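Local atomic coordinates of tyrosyl-tRNA synthetase (Pyrococcus horikoshii, PDB entry 2CYC), a protein that catalyses the ATP-dependent attachment of tyrosine to tRNA(Tyr) in two steps, through a tyrosyl-adenylate intermediate. Residues Glu92-Tyr97 with Phe118-Glu123; Gln272-Ala277 with Asn341-Tyr346; Arg282-Arg285 with Val289-Trp292; Phe305-Pro310 with Gly332-Leu337. All blocks are in the same frame, centred on the assembly; numbering follows the deposited sequence.

Contact 1: residues Glu92-Tyr97 with Phe118-Glu123; sequences EVALKY and FVLASE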
loop_
_atom_site.group_PDB
_atom_site.type_symbol
_atom_site.label_atom_id
_atom_site.label_comp_id
_atom_site.label_asym_id
_atom_site.label_seq_id
_atom_site.Cartn_x
_atom_site.Cartn_y
_atom_site.Cartn_z
ATOM N N GLU A 92 -3.814 -17.331 16.164
ATOM C CA GLU A 92 -3.874 -18.470 17.060
ATOM C C GLU A 92 -3.762 -19.755 16.239
ATOM O O GLU A 92 -3.032 -20.685 16.606
ATOM C CB GLU A 92 -5.188 -18.460 17.846
ATOM C CG GLU A 92 -5.480 -19.794 18.511
ATOM C CD GLU A 92 -6.595 -19.719 19.529
ATOM O OE1 GLU A 92 -7.599 -19.019 19.265
ATOM O OE2 GLU A 92 -6.470 -20.376 20.586
ATOM N N VAL A 93 -4.493 -19.792 15.126
ATOM C CA VAL A 93 -4.486 -20.943 14.231
ATOM C C VAL A 93 -3.095 -21.174 13.647
ATOM O O VAL A 93 -2.617 -22.305 13.584
ATOM C CB VAL A 93 -5.486 -20.752 13.064
ATOM C CG1 VAL A 93 -5.266 -21.825 12.007
ATOM C CG2 VAL A 93 -6.928 -20.822 13.591
ATOM N N ALA A 94 -2.452 -20.095 13.218
ATOM C CA ALA A 94 -1.121 -20.185 12.633
ATOM C C ALA A 94 -0.136 -20.854 13.599
ATOM O O ALA A 94 0.577 -21.788 13.234
ATOM C CB ALA A 94 -0.626 -18.778 12.256
ATOM N N LEU A 95 -0.119 -20.375 14.838
ATOM C CA LEU A 95 0.775 -20.895 15.863
ATOM C C LEU A 95 0.365 -22.216 16.512
ATOM O O LEU A 95 1.219 -23.028 16.856
ATOM C CB LEU A 95 0.959 -19.838 16.959
ATOM C CG LEU A 95 2.188 -18.926 16.847
ATOM C CD1 LEU A 95 2.384 -18.467 15.411
ATOM C CD2 LEU A 95 2.022 -17.746 17.786
ATOM N N LYS A 96 -0.930 -22.444 16.677
ATOM C CA LYS A 96 -1.369 -23.660 17.343
ATOM C C LYS A 96 -1.697 -24.840 16.456
ATOM O O LYS A 96 -1.677 -25.981 16.915
ATOM C CB LYS A 96 -2.555 -23.347 18.255
ATOM C CG LYS A 96 -2.174 -22.501 19.456
ATOM C CD LYS A 96 -3.391 -22.197 20.317
ATOM C CE LYS A 96 -3.002 -21.455 21.591
ATOM N NZ LYS A 96 -4.192 -21.114 22.426
ATOM N N TYR A 97 -1.999 -24.580 15.191
ATOM C CA TYR A 97 -2.324 -25.671 14.278
ATOM C C TYR A 97 -1.418 -25.764 13.063
ATOM O O TYR A 97 -0.774 -26.785 12.833
ATOM C CB TYR A 97 -3.763 -25.555 13.773
ATOM C CG TYR A 97 -4.033 -26.460 12.589
ATOM C CD1 TYR A 97 -4.146 -27.846 12.755
ATOM C CD2 TYR A 97 -4.106 -25.943 11.293
ATOM C CE1 TYR A 97 -4.324 -28.690 11.665
ATOM C CE2 TYR A 97 -4.280 -26.780 10.191
ATOM C CZ TYR A 97 -4.388 -28.154 10.385
ATOM O OH TYR A 97 -4.567 -28.989 9.306
ATOM N N PHE A 118 10.565 -20.867 11.621
ATOM C CA PHE A 118 9.147 -20.562 11.533
ATOM C C PHE A 118 8.984 -19.094 11.933
ATOM O O PHE A 118 9.347 -18.695 13.037
ATOM C CB PHE A 118 8.321 -21.486 12.438
ATOM C CG PHE A 118 8.104 -22.854 11.854
ATOM C CD1 PHE A 118 9.077 -23.846 11.981
ATOM C CD2 PHE A 118 6.950 -23.134 11.122
ATOM C CE1 PHE A 118 8.905 -25.093 11.383
ATOM C CE2 PHE A 118 6.763 -24.378 10.520
ATOM C CZ PHE A 118 7.740 -25.359 10.647
ATOM N N VAL A 119 8.448 -18.297 11.016
ATOM C CA VAL A 119 8.268 -16.862 11.232
ATOM C C VAL A 119 6.823 -16.411 11.023
ATOM O O VAL A 119 6.231 -16.660 9.974
ATOM C CB VAL A 119 9.186 -16.064 10.257
ATOM C CG1 VAL A 119 8.838 -14.590 10.269
ATOM C CG2 VAL A 119 10.655 -16.257 10.646
ATOM N N LEU A 120 6.251 -15.761 12.032
ATOM C CA LEU A 120 4.898 -15.225 11.921
ATOM C C LEU A 120 5.108 -13.899 11.180
ATOM O O LEU A 120 5.891 -13.067 11.636
ATOM C CB LEU A 120 4.316 -14.974 13.317
ATOM C CG LEU A 120 2.836 -14.574 13.387
ATOM C CD1 LEU A 120 1.985 -15.643 12.705
ATOM C CD2 LEU A 120 2.410 -14.396 14.844
ATOM N N ALA A 121 4.429 -13.692 10.052
ATOM C CA ALA A 121 4.624 -12.460 9.265
ATOM C C ALA A 121 4.643 -11.177 10.084
ATOM O O ALA A 121 5.498 -10.315 9.871
ATOM C CB ALA A 121 3.558 -12.343 8.156
ATOM N N SER A 122 3.710 -11.043 11.018
ATOM C CA SER A 122 3.653 -9.829 11.825
ATOM C C SER A 122 4.975 -9.499 12.528
ATOM O O SER A 122 5.202 -8.349 12.908
ATOM C CB SER A 122 2.498 -9.920 12.838
ATOM O OG SER A 122 2.540 -11.131 13.565
ATOM N N GLU A 123 5.850 -10.494 12.686
ATOM C CA GLU A 123 7.148 -10.262 13.311
ATOM C C GLU A 123 7.902 -9.219 12.483
ATOM O O GLU A 123 8.624 -8.386 13.036
ATOM C CB GLU A 123 7.981 -11.556 13.370
ATOM C CG GLU A 123 7.365 -12.710 14.177
ATOM C CD GLU A 123 8.220 -13.988 14.142
ATOM O OE1 GLU A 123 7.683 -15.089 14.424
ATOM O OE2 GLU A 123 9.431 -13.886 13.838
#

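Contact 2: residues Gln272-Ala277 with Asn341-Tyr346; sequences QKLRKA and NAVAEY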
loop_
_atom_site.group_PDB
_atom_site.type_symbol
_atom_site.label_atom_id
_atom_site.label_comp_id
_atom_site.label_asym_id
_atom_site.label_seq_id
_atom_site.Cartn_x
_atom_site.Cartn_y
_atom_site.Cartn_z
ATOM N N GLN A 272 -12.291 -43.585 1.561
ATOM C CA GLN A 272 -13.514 -43.051 0.984
ATOM C C GLN A 272 -13.232 -42.028 -0.113
ATOM O O GLN A 272 -13.813 -42.100 -1.198
ATOM C CB GLN A 272 -14.369 -42.405 2.075
ATOM C CG GLN A 272 -15.732 -41.948 1.591
ATOM C CD GLN A 272 -16.207 -40.685 2.294
ATOM O OE1 GLN A 272 -15.633 -39.602 2.113
ATOM N NE2 GLN A 272 -17.259 -40.817 3.104
ATOM N N LYS A 273 -12.345 -41.073 0.167
ATOM C CA LYS A 273 -12.023 -40.048 -0.822
ATOM C C LYS A 273 -11.352 -40.615 -2.079
ATOM O O LYS A 273 -11.704 -40.227 -3.198
ATOM C CB LYS A 273 -11.149 -38.962 -0.193
ATOM C CG LYS A 273 -11.909 -38.097 0.810
ATOM C CD LYS A 273 -11.009 -37.064 1.470
ATOM C CE LYS A 273 -11.791 -36.242 2.493
ATOM N NZ LYS A 273 -10.949 -35.217 3.176
ATOM N N LEU A 274 -10.387 -41.516 -1.911
ATOM C CA LEU A 274 -9.739 -42.106 -3.082
ATOM C C LEU A 274 -10.748 -42.922 -3.870
ATOM O O LEU A 274 -10.725 -42.951 -5.104
ATOM C CB LEU A 274 -8.562 -42.994 -2.663
ATOM C CG LEU A 274 -7.192 -42.313 -2.765
ATOM C CD1 LEU A 274 -6.862 -42.019 -4.236
ATOM C CD2 LEU A 274 -7.209 -41.023 -1.947
ATOM N N ARG A 275 -11.643 -43.577 -3.135
ATOM C CA ARG A 275 -12.696 -44.400 -3.724
ATOM C C ARG A 275 -13.543 -43.611 -4.720
ATOM O O ARG A 275 -13.829 -44.096 -5.815
ATOM C CB ARG A 275 -13.585 -44.957 -2.613
ATOM C CG ARG A 275 -14.674 -45.902 -3.068
ATOM C CD ARG A 275 -15.545 -46.290 -1.881
ATOM N NE ARG A 275 -14.765 -46.912 -0.810
ATOM C CZ ARG A 275 -14.865 -46.590 0.481
ATOM N NH1 ARG A 275 -14.115 -47.215 1.387
ATOM N NH2 ARG A 275 -15.708 -45.638 0.867
ATOM N N LYS A 276 -13.926 -42.389 -4.357
ATOM C CA LYS A 276 -14.728 -41.587 -5.279
ATOM C C LYS A 276 -13.945 -40.668 -6.193
ATOM O O LYS A 276 -14.528 -39.938 -6.983
ATOM C CB LYS A 276 -15.793 -40.771 -4.526
ATOM C CG LYS A 276 -15.743 -40.850 -3.023
ATOM C CD LYS A 276 -17.148 -40.772 -2.449
ATOM C CE LYS A 276 -17.147 -40.328 -0.997
ATOM N NZ LYS A 276 -16.599 -38.942 -0.823
ATOM N N ALA A 277 -12.621 -40.703 -6.090
ATOM C CA ALA A 277 -11.771 -39.838 -6.912
ATOM C C ALA A 277 -11.973 -40.059 -8.408
ATOM O O ALA A 277 -12.290 -41.172 -8.845
ATOM C CB ALA A 277 -10.304 -40.066 -6.564
ATOM N N ASN A 341 -7.126 -48.216 -4.659
ATOM C CA ASN A 341 -6.939 -48.881 -3.383
ATOM C C ASN A 341 -5.473 -48.850 -2.966
ATOM O O ASN A 341 -5.152 -48.640 -1.795
ATOM C CB ASN A 341 -7.453 -50.324 -3.458
ATOM C CG ASN A 341 -7.023 -51.163 -2.264
ATOM O OD1 ASN A 341 -6.121 -51.996 -2.374
ATOM N ND2 ASN A 341 -7.657 -50.938 -1.113
ATOM N N ALA A 342 -4.569 -49.037 -3.920
ATOM C CA ALA A 342 -3.152 -49.024 -3.575
ATOM C C ALA A 342 -2.720 -47.615 -3.140
ATOM O O ALA A 342 -1.961 -47.462 -2.191
ATOM C CB ALA A 342 -2.311 -49.515 -4.757
ATOM N N VAL A 343 -3.217 -46.581 -3.815
ATOM C CA VAL A 343 -2.846 -45.219 -3.441
ATOM C C VAL A 343 -3.359 -44.876 -2.043
ATOM O O VAL A 343 -2.655 -44.237 -1.265
ATOM C CB VAL A 343 -3.372 -44.189 -4.458
ATOM C CG1 VAL A 343 -3.174 -42.768 -3.927
ATOM C CG2 VAL A 343 -2.626 -44.354 -5.781
ATOM N N ALA A 344 -4.576 -45.303 -1.721
ATOM C CA ALA A 344 -5.145 -45.036 -0.400
ATOM C C ALA A 344 -4.277 -45.616 0.727
ATOM O O ALA A 344 -3.946 -44.917 1.701
ATOM C CB ALA A 344 -6.554 -45.611 -0.308
ATOM N N GLU A 345 -3.921 -46.894 0.600
ATOM C CA GLU A 345 -3.104 -47.562 1.614
ATOM C C GLU A 345 -1.740 -46.904 1.730
ATOM O O GLU A 345 -1.225 -46.721 2.836
ATOM C CB GLU A 345 -2.944 -49.054 1.287
ATOM C CG GLU A 345 -4.242 -49.849 1.422
ATOM C CD GLU A 345 -4.924 -49.606 2.754
ATOM O OE1 GLU A 345 -4.233 -49.700 3.794
ATOM O OE2 GLU A 345 -6.145 -49.320 2.763
ATOM N N TYR A 346 -1.150 -46.552 0.590
ATOM C CA TYR A 346 0.146 -45.876 0.605
ATOM C C TYR A 346 0.021 -44.571 1.415
ATOM O O TYR A 346 0.856 -44.258 2.260
ATOM C CB TYR A 346 0.588 -45.535 -0.823
ATOM C CG TYR A 346 1.847 -44.694 -0.868
ATOM C CD1 TYR A 346 3.107 -45.283 -1.003
ATOM C CD2 TYR A 346 1.780 -43.311 -0.722
ATOM C CE1 TYR A 346 4.269 -44.509 -0.990
ATOM C CE2 TYR A 346 2.932 -42.529 -0.706
ATOM C CZ TYR A 346 4.167 -43.128 -0.837
ATOM O OH TYR A 346 5.292 -42.335 -0.804
#

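Contact 3: residues Arg282-Arg285 with Val289-Trp292; sequences REVR and VLDW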
loop_
_atom_site.group_PDB
_atom_site.type_symbol
_atom_site.label_atom_id
_atom_site.label_comp_id
_atom_site.label_asym_id
_atom_site.label_seq_id
_atom_site.Cartn_x
_atom_site.Cartn_y
_atom_site.Cartn_z
ATOM N N ARG A 282 -7.642 -45.909 -18.329
ATOM C CA ARG A 282 -6.732 -45.569 -19.429
ATOM C C ARG A 282 -6.482 -44.081 -19.661
ATOM O O ARG A 282 -5.647 -43.720 -20.490
ATOM C CB ARG A 282 -7.215 -46.199 -20.741
ATOM C CG ARG A 282 -7.398 -47.699 -20.672
ATOM C CD ARG A 282 -7.497 -48.305 -22.060
ATOM N NE ARG A 282 -7.672 -49.750 -21.991
ATOM C CZ ARG A 282 -7.584 -50.571 -23.035
ATOM N NH1 ARG A 282 -7.318 -50.089 -24.243
ATOM N NH2 ARG A 282 -7.770 -51.876 -22.868
ATOM N N GLU A 283 -7.193 -43.215 -18.945
ATOM C CA GLU A 283 -6.998 -41.776 -19.111
ATOM C C GLU A 283 -5.705 -41.351 -18.414
ATOM O O GLU A 283 -5.543 -41.571 -17.213
ATOM C CB GLU A 283 -8.191 -41.015 -18.524
ATOM C CG GLU A 283 -8.084 -39.488 -18.567
ATOM C CD GLU A 283 -7.836 -38.929 -19.963
ATOM O OE1 GLU A 283 -8.405 -39.454 -20.941
ATOM O OE2 GLU A 283 -7.079 -37.943 -20.080
ATOM N N VAL A 284 -4.783 -40.759 -19.169
ATOM C CA VAL A 284 -3.513 -40.313 -18.601
ATOM C C VAL A 284 -3.244 -38.824 -18.787
ATOM O O VAL A 284 -2.252 -38.318 -18.277
ATOM C CB VAL A 284 -2.308 -41.090 -19.187
ATOM C CG1 VAL A 284 -2.423 -42.570 -18.848
ATOM C CG2 VAL A 284 -2.230 -40.876 -20.698
ATOM N N ARG A 285 -4.116 -38.130 -19.514
ATOM C CA ARG A 285 -3.957 -36.689 -19.743
ATOM C C ARG A 285 -4.443 -35.892 -18.523
ATOM O O ARG A 285 -3.735 -35.027 -18.007
ATOM C CB ARG A 285 -4.748 -36.269 -20.983
ATOM C CG ARG A 285 -4.851 -34.765 -21.200
ATOM C CD ARG A 285 -5.968 -34.456 -22.196
ATOM N NE ARG A 285 -6.201 -33.025 -22.393
ATOM C CZ ARG A 285 -5.349 -32.201 -22.993
ATOM N NH1 ARG A 285 -5.654 -30.917 -23.126
ATOM N NH2 ARG A 285 -4.193 -32.660 -23.462
ATOM N N VAL A 289 -5.732 -38.940 -9.781
ATOM C CA VAL A 289 -5.076 -40.038 -9.106
ATOM C C VAL A 289 -3.661 -40.272 -9.625
ATOM O O VAL A 289 -2.734 -40.440 -8.827
ATOM C CB VAL A 289 -5.886 -41.347 -9.216
ATOM C CG1 VAL A 289 -5.114 -42.478 -8.544
ATOM C CG2 VAL A 289 -7.254 -41.175 -8.550
ATOM N N LEU A 290 -3.487 -40.293 -10.946
ATOM C CA LEU A 290 -2.152 -40.504 -11.508
ATOM C C LEU A 290 -1.263 -39.312 -11.136
ATOM O O LEU A 290 -0.053 -39.462 -10.967
ATOM C CB LEU A 290 -2.207 -40.654 -13.041
ATOM C CG LEU A 290 -2.752 -41.959 -13.647
ATOM C CD1 LEU A 290 -2.786 -41.825 -15.174
ATOM C CD2 LEU A 290 -1.867 -43.147 -13.237
ATOM N N ASP A 291 -1.877 -38.135 -11.018
ATOM C CA ASP A 291 -1.170 -36.910 -10.651
ATOM C C ASP A 291 -0.511 -37.121 -9.278
ATOM O O ASP A 291 0.662 -36.806 -9.080
ATOM C CB ASP A 291 -2.171 -35.747 -10.599
ATOM C CG ASP A 291 -1.501 -34.389 -10.384
ATOM O OD1 ASP A 291 -1.824 -33.712 -9.387
ATOM O OD2 ASP A 291 -0.661 -33.991 -11.216
ATOM N N TRP A 292 -1.274 -37.679 -8.341
ATOM C CA TRP A 292 -0.781 -37.949 -6.996
ATOM C C TRP A 292 0.256 -39.075 -7.007
ATOM O O TRP A 292 1.240 -39.044 -6.251
ATOM C CB TRP A 292 -1.953 -38.317 -6.073
ATOM C CG TRP A 292 -2.850 -37.152 -5.719
ATOM C CD1 TRP A 292 -3.035 -36.007 -6.448
ATOM C CD2 TRP A 292 -3.723 -37.042 -4.578
ATOM N NE1 TRP A 292 -3.964 -35.197 -5.835
ATOM C CE2 TRP A 292 -4.403 -35.804 -4.688
ATOM C CE3 TRP A 292 -3.998 -37.869 -3.477
ATOM C CZ2 TRP A 292 -5.341 -35.369 -3.733
ATOM C CZ3 TRP A 292 -4.937 -37.436 -2.524
ATOM C CH2 TRP A 292 -5.594 -36.195 -2.663
#

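Contact 4: residues Phe305-Pro310 with Gly332-Leu337; sequences FTVHRP and GKLHPL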
loop_
_atom_site.group_PDB
_atom_site.type_symbol
_atom_site.label_atom_id
_atom_site.label_comp_id
_atom_site.label_asym_id
_atom_site.label_seq_id
_atom_site.Cartn_x
_atom_site.Cartn_y
_atom_site.Cartn_z
ATOM N N PHE A 305 6.636 -49.583 -5.836
ATOM C CA PHE A 305 5.220 -49.394 -5.536
ATOM C C PHE A 305 4.485 -50.630 -6.046
ATOM O O PHE A 305 4.414 -50.872 -7.254
ATOM C CB PHE A 305 4.668 -48.135 -6.216
ATOM C CG PHE A 305 3.207 -47.895 -5.931
ATOM C CD1 PHE A 305 2.741 -47.826 -4.616
ATOM C CD2 PHE A 305 2.295 -47.743 -6.973
ATOM C CE1 PHE A 305 1.381 -47.613 -4.338
ATOM C CE2 PHE A 305 0.925 -47.526 -6.709
ATOM C CZ PHE A 305 0.471 -47.462 -5.387
ATOM N N THR A 306 3.948 -51.408 -5.116
ATOM C CA THR A 306 3.249 -52.637 -5.464
ATOM C C THR A 306 1.732 -52.572 -5.366
ATOM O O THR A 306 1.184 -52.108 -4.371
ATOM C CB THR A 306 3.721 -53.817 -4.566
ATOM O OG1 THR A 306 5.125 -54.021 -4.747
ATOM C CG2 THR A 306 2.981 -55.108 -4.931
ATOM N N VAL A 307 1.062 -53.038 -6.415
ATOM C CA VAL A 307 -0.395 -53.101 -6.434
ATOM C C VAL A 307 -0.726 -54.584 -6.298
ATOM O O VAL A 307 -0.425 -55.378 -7.195
ATOM C CB VAL A 307 -0.981 -52.571 -7.760
ATOM C CG1 VAL A 307 -2.504 -52.761 -7.774
ATOM C CG2 VAL A 307 -0.629 -51.093 -7.933
ATOM N N HIS A 308 -1.309 -54.962 -5.162
ATOM C CA HIS A 308 -1.662 -56.355 -4.921
ATOM C C HIS A 308 -3.005 -56.686 -5.554
ATOM O O HIS A 308 -3.992 -55.982 -5.336
ATOM C CB HIS A 308 -1.727 -56.651 -3.420
ATOM C CG HIS A 308 -0.441 -56.394 -2.698
ATOM N ND1 HIS A 308 -0.155 -55.189 -2.093
ATOM C CD2 HIS A 308 0.649 -57.175 -2.518
ATOM C CE1 HIS A 308 1.057 -55.239 -1.572
ATOM N NE2 HIS A 308 1.567 -56.433 -1.817
ATOM N N ARG A 309 -3.030 -57.762 -6.336
ATOM C CA ARG A 309 -4.245 -58.205 -7.010
ATOM C C ARG A 309 -4.242 -59.721 -7.088
ATOM O O ARG A 309 -3.180 -60.346 -7.070
ATOM C CB ARG A 309 -4.289 -57.677 -8.441
ATOM C CG ARG A 309 -4.136 -56.186 -8.593
ATOM C CD ARG A 309 -4.082 -55.818 -10.060
ATOM N NE ARG A 309 -2.920 -56.422 -10.703
ATOM C CZ ARG A 309 -2.430 -56.045 -11.878
ATOM N NH1 ARG A 309 -3.003 -55.057 -12.558
ATOM N NH2 ARG A 309 -1.351 -56.647 -12.364
ATOM N N PRO A 310 -5.431 -60.338 -7.157
ATOM C CA PRO A 310 -5.441 -61.799 -7.255
ATOM C C PRO A 310 -5.042 -62.129 -8.689
ATOM O O PRO A 310 -5.171 -61.286 -9.579
ATOM C CB PRO A 310 -6.894 -62.162 -6.948
ATOM C CG PRO A 310 -7.651 -60.962 -7.443
ATOM C CD PRO A 310 -6.792 -59.809 -6.960
ATOM N N GLY A 332 -4.560 -50.216 -20.211
ATOM C CA GLY A 332 -5.623 -50.969 -19.566
ATOM C C GLY A 332 -5.161 -52.206 -18.818
ATOM O O GLY A 332 -5.944 -53.116 -18.567
ATOM N N LYS A 333 -3.885 -52.259 -18.459
ATOM C CA LYS A 333 -3.373 -53.403 -17.716
ATOM C C LYS A 333 -3.455 -53.151 -16.203
ATOM O O LYS A 333 -3.350 -54.077 -15.395
ATOM C CB LYS A 333 -1.937 -53.702 -18.153
ATOM C CG LYS A 333 -1.868 -54.190 -19.596
ATOM C CD LYS A 333 -0.447 -54.235 -20.129
ATOM C CE LYS A 333 -0.447 -54.626 -21.604
ATOM N NZ LYS A 333 0.931 -54.798 -22.141
ATOM N N LEU A 334 -3.655 -51.891 -15.831
ATOM C CA LEU A 334 -3.791 -51.503 -14.423
ATOM C C LEU A 334 -5.116 -50.756 -14.338
ATOM O O LEU A 334 -5.264 -49.675 -14.909
ATOM C CB LEU A 334 -2.650 -50.581 -13.989
ATOM C CG LEU A 334 -2.798 -49.956 -12.599
ATOM C CD1 LEU A 334 -2.864 -51.062 -11.547
ATOM C CD2 LEU A 334 -1.633 -48.999 -12.334
ATOM N N HIS A 335 -6.078 -51.328 -13.629
ATOM C CA HIS A 335 -7.396 -50.710 -13.534
ATOM C C HIS A 335 -7.557 -49.751 -12.349
ATOM O O HIS A 335 -7.010 -49.977 -11.276
ATOM C CB HIS A 335 -8.456 -51.816 -13.480
ATOM C CG HIS A 335 -9.852 -51.335 -13.716
ATOM N ND1 HIS A 335 -10.576 -50.650 -12.763
ATOM C CD2 HIS A 335 -10.648 -51.415 -14.809
ATOM C CE1 HIS A 335 -11.758 -50.326 -13.260
ATOM N NE2 HIS A 335 -11.826 -50.778 -14.500
ATOM N N PRO A 336 -8.319 -48.663 -12.540
ATOM C CA PRO A 336 -8.557 -47.674 -11.485
ATOM C C PRO A 336 -8.961 -48.292 -10.144
ATOM O O PRO A 336 -8.575 -47.788 -9.093
ATOM C CB PRO A 336 -9.658 -46.811 -12.075
ATOM C CG PRO A 336 -9.300 -46.791 -13.521
ATOM C CD PRO A 336 -8.955 -48.242 -13.800
ATOM N N LEU A 337 -9.737 -49.376 -10.173
ATOM C CA LEU A 337 -10.161 -50.021 -8.927
ATOM C C LEU A 337 -8.958 -50.412 -8.068
ATOM O O LEU A 337 -8.927 -50.152 -6.865
ATOM C CB LEU A 337 -10.989 -51.285 -9.211
ATOM C CG LEU A 337 -12.430 -51.129 -9.717
ATOM C CD1 LEU A 337 -12.926 -52.472 -10.207
ATOM C CD2 LEU A 337 -13.333 -50.601 -8.603
HETATM O O HOH W 1 -5.737 -53.713 -12.484
HETATM O O HOH W 2 -0.479 -55.309 -14.469
#

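Contact 1: residues Glu92-Tyr97 with Phe118-Glu123
A small apolar contact joins A94 and L95, on helix 87-108, to L120 at the end of strand 117-120. It belongs to the Rossmann-type catalytic fold of the class I synthetases. Strands 69-72 and 117-120 run parallel and side by side, and helix 87-108 lies in the beta-alpha-beta crossover between them, so the contact holds the crossover helix to the strand it leads into. L120 carries the whole contact from the strand side. Its CG stands anti to the backbone N (chi1 -173°), which sends the two methyl groups out to the helix. L120 CD1 is the main point of touch, 4.1 Å from A94 CB and 3.9 Å from L95 CD1. The other branch also reaches L95, with L120 CD2 4.1 Å from L95 CD1. The two leucines cross at about a right angle, so a single methyl of L95 rests on the forked end of L120. A94 is buried, whereas L95 is exposed, and the contact therefore passes from the interior to the surface within one helical step. Below it, L120 also touches L72 of the neighbouring strand and D74 of helix 74-79; its side chain is about 11 Å from the bound tyrosine, beyond direct contact with the substrate. Just after the strand the chain turns into a short helix, and L120 and E123 bond to each other twice there: E123 N donates to L120 O, while L120 N points almost straight at E123 OE1, 2.9 Å away, approaching from above the carboxylate plane.

Contact 2: residues Gln272-Ala277 with Asn341-Tyr346
L274 and V343 meet with their side chains crossed at about a right angle, L274 CD1 lying 3.8 Å from V343 CG1. The valine offers this methyl because CG1 stands anti to its backbone N (chi1 171°). Lower on the leucine, L274 CB faces A344 CB at 4.1 Å, and L274 CG sits at the same distance from A344 N, so the branch point rests on the helix backbone beside the alanine methyl. With so small a residue there, the two helices come close: the CA atoms of L274 and A344 are 6.1 Å apart. The pair joins helix 267-276 to helix 336-350 inside the helical C-terminal region that follows the KMSKS motif, and all three touching residues are buried. Replacing L274 by an alanine is likely to open a gap beside V343 CG1 and over the A344 backbone, leaving the two helices less firmly joined. V343 also leans on V293 and I297, so helix 288-297 closes another side of the same core. Polar ties flank the leucine: R271 NE forms a salt bridge with E345 OE2, and K340 NZ gives hydrogen bonds to R275 O and A277 O.

Contact 3: residues Arg282-Arg285 with Val289-Trp292
L290 lays its CD1 methyl over the backbone and side chain of the preceding loop, with L290 CD1 3.4 Å from E283 O and 3.8 Å from V284 CG1. The two side chains lie at a slant to each other, and V284 CB is also close to the same methyl. V284 can present CG1 because that branch stands anti to its carbonyl carbon (chi1 -62°), while CG2 takes the tighter place between the backbone N and the carbonyl carbon. No hydrogen bond spans the contact. The carbonyl of E283 simply has a methyl against it, while the carboxylate of E283 turns back on its own loop: E283 OE2 accepts from Y286 N, and more weakly from R285 N at 3.0 Å. L290 itself is buried, with L325 and F329 of helix 322-330 and L339 of helix 336-350 around it, and V284 reaches K326 and A330. The next residue, D291, bonds through its two carboxylate oxygens to H224 NE2 and L227 N, and W292 lies against M252 of the KMSKS motif. The contact is thus a loop folded back on the helix it leads into, helix 288-297, a central element of the helical bundle beyond the KMSKS loop of this class I synthetase.

Contact 4: residues Phe305-Pro310 with Gly332-Leu337
R309 starts with CG anti to its carbonyl carbon (chi1 -54°) and bends at chi3 (-62°), which curls the guanidinium over to the chain of K333 and L334. R309 NH1 donates to K333 O at 3.0 Å; the bond is rather bent, 139° at the hydrogen, with NH1 in the carbonyl plane and the oxygen only slightly tilted from the guanidinium plane. Two waters lie at the guanidinium edge, in its plane. One accepts from R309 NH1 and, at 2.7 Å, from H335 N; the other accepts from R309 NH2 at 2.6 Å and gives a long bond back to K333 O. Beneath the polar layer, V307 CG1 meets L334 CD1 at 4.2 Å. The segments join the hairpin of strands 305-307 and 317-319 to the turn between two helices: G332, with positive phi, closes helix 322-330 as the C-prime residue of a Schellman motif, and H335 is the N-cap of helix 336-350, its ND1 taking an almost straight bond from L337 N at 3.0 Å. On the hairpin side R309 NE bonds to G315 O. A leucine in place of R309 would probably leave K333 O and G315 O without their arginine donor, and both waters without a guanidinium to hold them. The arginine thus bridges hairpin and helix turn, its charge probably spread over carbonyl and water oxygens, with D338 of helix 336-350 also touching the side chain.

Contact 1 comes first along the chain and stands apart, in the nucleotide-binding fold near the tyrosine pocket; its centre is 32 to 43 Å from the other three. These cluster beyond the KMSKS motif, with centres 12 to 14 Å apart. Contact 2 brackets contacts 3 and 4 in sequence, its partners being the first and last helices of the cluster. Contacts 2 and 4 share helix 336-350, where A342 CB packs on F305 CZ at 3.5 Å, and A277 meets V289 between contacts 2 and 3. One continuous core thus unites four helices, 267-276, 288-297, 322-330 and 336-350, and a hairpin, consistent with a compact C-terminal region separate from the catalytic sheet.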